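Local coordinates for dipicolinate synthase subunit B (Bacillus halodurans, PDB 3LQK), which probably takes part, as subunit B of the synthase, in making the spore component dipicolinate, and belongs to a flavoprotein family, at residues M3-K8 against E29-L34; V10-T15 against V91-T96; L87-I92 against G123-V128. All blocks are in the same frame, centred on the assembly; numbering follows the deposited sequence.

Starting at the N terminus, contact 1 sets the entry loop M3-K8 against the end of helix 25-33, closing a loop that holds strand 9-13 and the start of that helix. Contact 2 begins at V10-T15 inside this loop and ends at V91-T96 beyond it, so the two cross; L31 of contact 1 also packs on V10 and F12. Contact 3 comes after contact 1 in series: it starts on strand 89-95, where contact 2 ends and with which it shares V91 and I92, and closes a helical excursion of 30 residues. Together they tie strands 9-13, 89-95 and 126-132 side by side, with the first helix packed against the sheet.

Contact 1 of 3, residues M3-K8 against E29-L34; sequences MNFAGK and ERLVEL
The carbonyl O of L34 receives the backbone N-H of F5 at 3.0 Å, with an N-H...O angle of 149° and the donor tilted from the carbonyl plane. It is the one hydrogen bond joining L34, just past the end of helix 25-33, to the N-terminal loop, and the rest of the contact is van der Waals packing, mostly of apolar side chains. L34 and F5 run alongside each other, their side chains pointing the same way: CD1 of L34 lies 3.6 Å from CE2 of the F5 ring, and its CB approaches CD2 of the same ring. L31, one helical turn earlier, meets the ring obliquely and brings its CD2 to 3.7 Å from CE2 of F5. The F5 side chain leaves with CG anti to the carbonyl carbon (chi1 -63°), which turns the ring toward both leucines. The other branch of L34, CD2, packs on the carbonyl O of M3 at 3.6 Å. The selenomethionine M3 reaches the same helix with CE, close to the guanidinium of R30, whose NH1 is held by Q27 and by the carbonyl of E174, beside helix 176-184. Within the loop, N4 OD1 accepts the backbone N-H of A6 at 3.2 Å, the donor standing well above the carbonyl plane. This Asx turn runs straight into a type II beta turn, closed by K8 N on F5 O at 2.9 Å, in which G7 supplies the positive phi. The two turns lead the chain into strand 9-13, the first strand of a Rossmann-like fold.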
loop_
_atom_site.group_PDB
_atom_site.type_symbol
_atom_site.label_atom_id
_atom_site.label_comp_id
_atom_site.label_asym_id
_atom_site.label_seq_id
_atom_site.Cartn_x
_atom_site.Cartn_y
_atom_site.Cartn_z
HETATM N N MSE A 3 -18.105 29.750 18.620
HETATM C CA MSE A 3 -17.016 28.735 18.858
HETATM C C MSE A 3 -16.607 28.708 20.346
HETATM O O MSE A 3 -16.013 29.662 20.858
HETATM C CB MSE A 3 -15.810 29.078 17.975
HETATM C CG MSE A 3 -14.641 28.171 18.091
HETATM SE SE MSE A 3 -13.387 28.293 16.543
HETATM C CE MSE A 3 -13.131 30.255 16.593
ATOM N N ASN A 4 -16.915 27.617 21.030
ATOM C CA ASN A 4 -16.755 27.543 22.462
ATOM C C ASN A 4 -16.416 26.090 22.918
ATOM O O ASN A 4 -17.184 25.165 22.698
ATOM C CB ASN A 4 -18.045 28.066 23.110
ATOM C CG ASN A 4 -18.037 27.947 24.609
ATOM O OD1 ASN A 4 -16.988 27.991 25.235
ATOM N ND2 ASN A 4 -19.224 27.796 25.208
ATOM N N PHE A 5 -15.251 25.907 23.533
ATOM C CA PHE A 5 -14.785 24.610 23.916
ATOM C C PHE A 5 -14.941 24.360 25.406
ATOM O O PHE A 5 -14.286 23.484 25.959
ATOM C CB PHE A 5 -13.310 24.485 23.547
ATOM C CG PHE A 5 -13.037 24.586 22.077
ATOM C CD1 PHE A 5 -13.680 23.750 21.174
ATOM C CD2 PHE A 5 -12.161 25.508 21.586
ATOM C CE1 PHE A 5 -13.440 23.855 19.793
ATOM C CE2 PHE A 5 -11.900 25.590 20.205
ATOM C CZ PHE A 5 -12.532 24.773 19.326
ATOM N N ALA A 6 -15.766 25.163 26.069
ATOM C CA ALA A 6 -16.085 24.965 27.482
ATOM C C ALA A 6 -16.391 23.509 27.816
ATOM O O ALA A 6 -17.228 22.895 27.193
ATOM C CB ALA A 6 -17.323 25.888 27.912
ATOM N N GLY A 7 -15.707 22.946 28.793
ATOM C CA GLY A 7 -16.004 21.551 29.171
ATOM C C GLY A 7 -15.271 20.512 28.339
ATOM O O GLY A 7 -15.444 19.303 28.560
ATOM N N LYS A 8 -14.484 20.939 27.360
ATOM C CA LYS A 8 -13.878 19.978 26.441
ATOM C C LYS A 8 -12.441 19.724 26.847
ATOM O O LYS A 8 -11.707 20.659 27.203
ATOM C CB LYS A 8 -13.897 20.471 25.007
ATOM C CG LYS A 8 -15.289 20.919 24.470
ATOM C CD LYS A 8 -16.105 19.729 23.977
ATOM C CE LYS A 8 -17.525 20.152 23.629
ATOM N NZ LYS A 8 -18.316 18.889 23.558
ATOM N N GLU A 29 -2.711 28.264 23.620
ATOM C CA GLU A 29 -3.212 29.315 24.465
ATOM C C GLU A 29 -4.648 29.751 24.068
ATOM O O GLU A 29 -5.516 29.880 24.944
ATOM C CB GLU A 29 -2.213 30.491 24.486
ATOM C CG GLU A 29 -2.866 31.818 24.992
ATOM C CD GLU A 29 -3.158 31.835 26.488
ATOM O OE1 GLU A 29 -2.612 30.951 27.193
ATOM O OE2 GLU A 29 -3.909 32.774 26.967
ATOM N N ARG A 30 -4.929 29.909 22.775
ATOM C CA ARG A 30 -6.305 30.182 22.334
ATOM C C ARG A 30 -7.308 29.121 22.760
ATOM O O ARG A 30 -8.449 29.439 23.084
ATOM C CB ARG A 30 -6.445 30.235 20.813
ATOM C CG ARG A 30 -6.328 31.539 20.207
ATOM C CD ARG A 30 -6.206 31.408 18.689
ATOM N NE ARG A 30 -7.492 31.559 18.001
ATOM C CZ ARG A 30 -7.692 31.266 16.721
ATOM N NH1 ARG A 30 -6.696 30.747 15.970
ATOM N NH2 ARG A 30 -8.869 31.515 16.197
ATOM N N LEU A 31 -6.938 27.853 22.673
ATOM C CA LEU A 31 -7.885 26.823 23.095
ATOM C C LEU A 31 -8.228 27.005 24.569
ATOM O O LEU A 31 -9.370 26.883 24.920
ATOM C CB LEU A 31 -7.340 25.413 22.853
ATOM C CG LEU A 31 -7.003 24.966 21.442
ATOM C CD1 LEU A 31 -6.532 23.470 21.471
ATOM C CD2 LEU A 31 -8.264 25.206 20.597
ATOM N N VAL A 32 -7.232 27.269 25.423
ATOM C CA VAL A 32 -7.488 27.449 26.869
ATOM C C VAL A 32 -8.384 28.684 27.056
ATOM O O VAL A 32 -9.317 28.686 27.845
ATOM C CB VAL A 32 -6.135 27.597 27.703
ATOM C CG1 VAL A 32 -6.387 28.045 29.150
ATOM C CG2 VAL A 32 -5.349 26.322 27.697
ATOM N N GLU A 33 -8.127 29.719 26.289
ATOM C CA GLU A 33 -8.934 30.949 26.359
ATOM C C GLU A 33 -10.351 30.753 25.888
ATOM O O GLU A 33 -11.239 31.418 26.384
ATOM C CB GLU A 33 -8.324 32.030 25.477
ATOM C CG GLU A 33 -7.015 32.567 25.994
ATOM C CD GLU A 33 -6.292 33.488 24.976
ATOM O OE1 GLU A 33 -6.761 33.720 23.800
ATOM O OE2 GLU A 33 -5.219 33.959 25.384
ATOM N N LEU A 34 -10.559 29.851 24.930
ATOM C CA LEU A 34 -11.889 29.433 24.505
ATOM C C LEU A 34 -12.559 28.361 25.436
ATOM O O LEU A 34 -13.635 27.827 25.128
ATOM C CB LEU A 34 -11.760 28.853 23.103
ATOM C CG LEU A 34 -11.410 29.831 21.977
ATOM C CD1 LEU A 34 -10.922 29.064 20.720
ATOM C CD2 LEU A 34 -12.613 30.638 21.647
#

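Contact 2 of 3, residues V10-T15 against V91-T96; sequences VGFGLT and VIAPMT. With PO4 (phosphate ion), chain B.
F12 and V91 sit side by side on one face of two paired parallel strands, and the F12 ring sets the tone: V91 CG1 lies over one of its faces, 4.5 Å from CE1, while the carbonyl O of A93 sits at the edge, near the ring plane, 3.5 Å from CE2. CG of F12 stands anti to the backbone N (chi1 -156°), which carries the ring along the strand toward A93. V91 is also met by V10, two residues before F12: CG1 of V10 approaches CG2 of V91 obliquely at 3.8 Å. Beyond F12, CD2 of L14 closes on the carbonyl O of A93. The backbones are sewn together by V91 N to G11 O, G13 N to V91 O and A93 N to G13 O, the usual parallel pattern.

Past the strands T15 takes over. Its OG1, held between the backbone N and the carbonyl carbon (chi1 69°), donates to P94 O at 2.6 Å. The same T15 OG1 accepts the N-H of T96 at 3.1 Å, while T15 CG2 turns to CG2 of I92 at 3.9 Å. P94 O is gripped twice, as T15 N reaches it at 3.2 Å as well. The double grip spans the corner that follows the cis peptide bond before P94. T96 then caps helix 97-104 through its OG1 and S99 N. A phosphate ion, probably from the crystallisation liquor, lies beside it, bound by G16 N, N98 and S99, a position consistent with a phosphate-binding site at the strand ends.

On the side of F12 and V91 the pair is covered by helix 176-184, through L176 and I180, and F12 also meets M28 and L31 of helix 25-33; strand 37-41 lies along strand 9-13.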
loop_
_atom_site.group_PDB
_atom_site.type_symbol
_atom_site.label_atom_id
_atom_site.label_comp_id
_atom_site.label_asym_id
_atom_site.label_seq_id
_atom_site.Cartn_x
_atom_site.Cartn_y
_atom_site.Cartn_z
ATOM N N VAL A 10 -9.071 18.559 25.483
ATOM C CA VAL A 10 -8.322 18.478 24.239
ATOM C C VAL A 10 -6.874 18.163 24.579
ATOM O O VAL A 10 -6.277 18.772 25.473
ATOM C CB VAL A 10 -8.350 19.813 23.531
ATOM C CG1 VAL A 10 -7.487 19.791 22.248
ATOM C CG2 VAL A 10 -9.804 20.257 23.272
ATOM N N GLY A 11 -6.320 17.150 23.944
ATOM C CA GLY A 11 -4.948 16.817 24.085
ATOM C C GLY A 11 -4.196 17.572 23.009
ATOM O O GLY A 11 -4.706 17.748 21.896
ATOM N N PHE A 12 -2.981 18.004 23.313
ATOM C CA PHE A 12 -2.155 18.814 22.372
ATOM C C PHE A 12 -0.742 18.251 22.391
ATOM O O PHE A 12 0.066 18.524 23.275
ATOM C CB PHE A 12 -2.184 20.284 22.788
ATOM C CG PHE A 12 -1.895 21.252 21.684
ATOM C CD1 PHE A 12 -2.792 22.257 21.401
ATOM C CD2 PHE A 12 -0.694 21.197 20.964
ATOM C CE1 PHE A 12 -2.531 23.180 20.393
ATOM C CE2 PHE A 12 -0.430 22.091 19.926
ATOM C CZ PHE A 12 -1.340 23.090 19.652
ATOM N N GLY A 13 -0.476 17.405 21.428
ATOM C CA GLY A 13 0.841 16.831 21.235
ATOM C C GLY A 13 1.719 17.558 20.255
ATOM O O GLY A 13 1.294 18.004 19.185
ATOM N N LEU A 14 2.976 17.659 20.646
ATOM C CA LEU A 14 4.020 18.365 19.922
ATOM C C LEU A 14 5.038 17.365 19.474
ATOM O O LEU A 14 5.547 16.527 20.274
ATOM C CB LEU A 14 4.648 19.374 20.858
ATOM C CG LEU A 14 3.620 20.286 21.565
ATOM C CD1 LEU A 14 4.180 20.922 22.858
ATOM C CD2 LEU A 14 3.224 21.380 20.608
ATOM N N THR A 15 5.355 17.410 18.198
ATOM C CA THR A 15 6.450 16.558 17.728
ATOM C C THR A 15 7.608 17.380 17.125
ATOM O O THR A 15 7.401 18.490 16.680
ATOM C CB THR A 15 5.942 15.515 16.677
ATOM O OG1 THR A 15 5.581 16.178 15.454
ATOM C CG2 THR A 15 4.757 14.694 17.203
ATOM N N VAL A 91 -5.017 16.719 19.344
ATOM C CA VAL A 91 -4.333 17.482 18.306
ATOM C C VAL A 91 -2.882 17.045 18.280
ATOM O O VAL A 91 -2.277 16.841 19.339
ATOM C CB VAL A 91 -4.366 19.018 18.668
ATOM C CG1 VAL A 91 -3.699 19.876 17.588
ATOM C CG2 VAL A 91 -5.812 19.493 18.877
ATOM N N ILE A 92 -2.299 16.910 17.088
ATOM C CA ILE A 92 -0.864 16.735 16.923
ATOM C C ILE A 92 -0.395 17.829 16.006
ATOM O O ILE A 92 -0.703 17.844 14.786
ATOM C CB ILE A 92 -0.483 15.408 16.277
ATOM C CG1 ILE A 92 -1.147 14.192 16.986
ATOM C CG2 ILE A 92 1.057 15.220 16.225
ATOM C CD1 ILE A 92 -0.846 12.874 16.232
ATOM N N ALA A 93 0.294 18.798 16.603
ATOM C CA ALA A 93 0.825 19.900 15.858
ATOM C C ALA A 93 2.038 20.523 16.531
ATOM O O ALA A 93 1.985 20.840 17.706
ATOM C CB ALA A 93 -0.265 20.940 15.601
ATOM N N PRO A 94 3.145 20.703 15.787
ATOM C CA PRO A 94 3.390 20.268 14.418
ATOM C C PRO A 94 3.502 18.772 14.374
ATOM O O PRO A 94 3.907 18.133 15.413
ATOM C CB PRO A 94 4.747 20.948 14.052
ATOM C CG PRO A 94 5.406 21.170 15.319
ATOM C CD PRO A 94 4.338 21.375 16.361
HETATM N N MSE A 95 3.080 18.192 13.237
HETATM C CA MSE A 95 3.342 16.749 13.005
HETATM C C MSE A 95 4.416 16.599 11.952
HETATM O O MSE A 95 4.189 16.893 10.760
HETATM C CB MSE A 95 2.080 15.973 12.626
HETATM C CG MSE A 95 2.293 14.430 12.547
HETATM SE SE MSE A 95 0.628 13.508 12.129
HETATM C CE MSE A 95 0.379 14.112 10.432
ATOM N N THR A 96 5.580 16.115 12.394
ATOM C CA THR A 96 6.739 15.994 11.535
ATOM C C THR A 96 6.567 14.830 10.533
ATOM O O THR A 96 5.669 14.034 10.639
ATOM C CB THR A 96 8.024 15.682 12.329
ATOM O OG1 THR A 96 7.856 14.411 13.030
ATOM C CG2 THR A 96 8.378 16.792 13.267
HETATM P P PO4 B . 9.887 13.106 15.672
HETATM O O1 PO4 B . 10.614 14.030 14.703
HETATM O O2 PO4 B . 10.847 12.149 16.359
HETATM O O3 PO4 B . 9.194 13.873 16.789
HETATM O O4 PO4 B . 8.873 12.285 14.920
#

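Contact 3 of 3, residues L87-I92 against G123-V128; sequences LDCMVI and GKPVVV
The flat groups that join M90 with P125 and V127 are peptide units side by side in the sheet: M90 N donates to P125 O at 3.0 Å, and V127 N to M90 O at 2.8 Å. I92 N then donates to V127 O, so M90 and V127 each use both N-H and C=O toward the other strand, as parallel strands do. Above and below these peptides the strands present two faces. V91 and V127 project from one, which helix 176-184 covers through T179 and A183 on V127. M90, I92, V126 and V128 project from the other, where T119 and L120 of helix 111-121 meet M90 and V126. SG of C89, anti to its backbone N (chi1 178°), reaches CG2 of V127 at 3.8 Å. At the strand entry the pyrrolidine ring of P125 sets CD 3.4 Å from D88 O and CG near CB of C89. On the face of M90 and V126, CD1 of I92 touches CG1 of its bridge partner V128 at 4.2 Å. D88 is charged, but H9 N satisfies OD2, and K124 NZ stays 6.1 Å from D88 OD1, so any attraction is probably modest: backbone bonds and apolar contact hold the strands together.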
loop_
_atom_site.group_PDB
_atom_site.type_symbol
_atom_site.label_atom_id
_atom_site.label_comp_id
_atom_site.label_asym_id
_atom_site.label_seq_id
_atom_site.Cartn_x
_atom_site.Cartn_y
_atom_site.Cartn_z
ATOM N N LEU A 87 -10.008 11.897 26.055
ATOM C CA LEU A 87 -10.064 13.197 25.449
ATOM C C LEU A 87 -11.294 13.293 24.558
ATOM O O LEU A 87 -11.723 12.332 23.971
ATOM C CB LEU A 87 -8.815 13.415 24.585
ATOM C CG LEU A 87 -7.495 13.355 25.316
ATOM C CD1 LEU A 87 -6.334 13.310 24.382
ATOM C CD2 LEU A 87 -7.330 14.564 26.356
ATOM N N ASP A 88 -11.831 14.464 24.426
ATOM C CA ASP A 88 -12.761 14.770 23.319
ATOM C C ASP A 88 -12.087 14.978 21.958
ATOM O O ASP A 88 -12.718 14.841 20.895
ATOM C CB ASP A 88 -13.597 16.003 23.692
ATOM C CG ASP A 88 -14.376 15.801 25.022
ATOM O OD1 ASP A 88 -15.141 14.802 25.122
ATOM O OD2 ASP A 88 -14.141 16.565 25.998
ATOM N N CYS A 89 -10.808 15.325 21.972
ATOM C CA CYS A 89 -10.089 15.475 20.746
ATOM C C CYS A 89 -8.616 15.489 21.050
ATOM O O CYS A 89 -8.165 16.037 22.063
ATOM C CB CYS A 89 -10.495 16.815 20.089
ATOM S SG CYS A 89 -9.632 17.232 18.492
HETATM N N MSE A 90 -7.844 14.935 20.137
HETATM C CA MSE A 90 -6.425 14.983 20.255
HETATM C C MSE A 90 -5.889 15.760 19.082
HETATM O O MSE A 90 -6.226 15.452 17.931
HETATM C CB MSE A 90 -5.879 13.554 20.232
HETATM C CG MSE A 90 -4.364 13.426 20.218
HETATM SE SE MSE A 90 -3.560 13.743 21.943
HETATM C CE MSE A 90 -1.777 14.005 21.329
ATOM N N VAL A 91 -5.017 16.719 19.344
ATOM C CA VAL A 91 -4.333 17.482 18.306
ATOM C C VAL A 91 -2.882 17.045 18.280
ATOM O O VAL A 91 -2.277 16.841 19.339
ATOM C CB VAL A 91 -4.366 19.018 18.668
ATOM C CG1 VAL A 91 -3.699 19.876 17.588
ATOM C CG2 VAL A 91 -5.812 19.493 18.877
ATOM N N ILE A 92 -2.299 16.910 17.088
ATOM C CA ILE A 92 -0.864 16.735 16.923
ATOM C C ILE A 92 -0.395 17.829 16.006
ATOM O O ILE A 92 -0.703 17.844 14.786
ATOM C CB ILE A 92 -0.483 15.408 16.277
ATOM C CG1 ILE A 92 -1.147 14.192 16.986
ATOM C CG2 ILE A 92 1.057 15.220 16.225
ATOM C CD1 ILE A 92 -0.846 12.874 16.232
ATOM N N GLY A 123 -13.338 6.199 19.120
ATOM C CA GLY A 123 -14.127 6.850 18.097
ATOM C C GLY A 123 -14.046 8.388 18.152
ATOM O O GLY A 123 -14.865 9.054 17.556
ATOM N N LYS A 124 -13.073 8.959 18.844
ATOM C CA LYS A 124 -13.002 10.387 18.964
ATOM C C LYS A 124 -11.933 10.973 17.981
ATOM O O LYS A 124 -11.030 10.269 17.539
ATOM C CB LYS A 124 -12.668 10.763 20.401
ATOM C CG LYS A 124 -13.703 10.339 21.465
ATOM C CD LYS A 124 -14.956 11.041 21.290
ATOM C CE LYS A 124 -15.883 10.876 22.532
ATOM N NZ LYS A 124 -16.709 9.638 22.350
ATOM N N PRO A 125 -12.068 12.263 17.643
ATOM C CA PRO A 125 -11.267 12.839 16.570
ATOM C C PRO A 125 -9.847 13.163 16.886
ATOM O O PRO A 125 -9.513 13.637 18.003
ATOM C CB PRO A 125 -11.998 14.151 16.256
ATOM C CG PRO A 125 -12.684 14.532 17.514
ATOM C CD PRO A 125 -13.180 13.156 18.033
ATOM N N VAL A 126 -8.984 12.945 15.905
ATOM C CA VAL A 126 -7.609 13.417 15.981
ATOM C C VAL A 126 -7.427 14.424 14.878
ATOM O O VAL A 126 -7.801 14.136 13.721
ATOM C CB VAL A 126 -6.578 12.233 15.740
ATOM C CG1 VAL A 126 -5.089 12.738 15.693
ATOM C CG2 VAL A 126 -6.755 11.208 16.849
ATOM N N VAL A 127 -6.816 15.560 15.206
ATOM C CA VAL A 127 -6.593 16.670 14.282
ATOM C C VAL A 127 -5.110 16.861 14.175
ATOM O O VAL A 127 -4.445 17.026 15.184
ATOM C CB VAL A 127 -7.216 17.940 14.829
ATOM C CG1 VAL A 127 -6.756 19.214 14.046
ATOM C CG2 VAL A 127 -8.757 17.796 14.887
ATOM N N VAL A 128 -4.577 16.848 12.956
ATOM C CA VAL A 128 -3.146 16.928 12.720
ATOM C C VAL A 128 -2.776 18.176 11.912
ATOM O O VAL A 128 -3.495 18.576 11.004
ATOM C CB VAL A 128 -2.592 15.627 11.997
ATOM C CG1 VAL A 128 -2.874 14.360 12.848
ATOM C CG2 VAL A 128 -3.154 15.434 10.694
#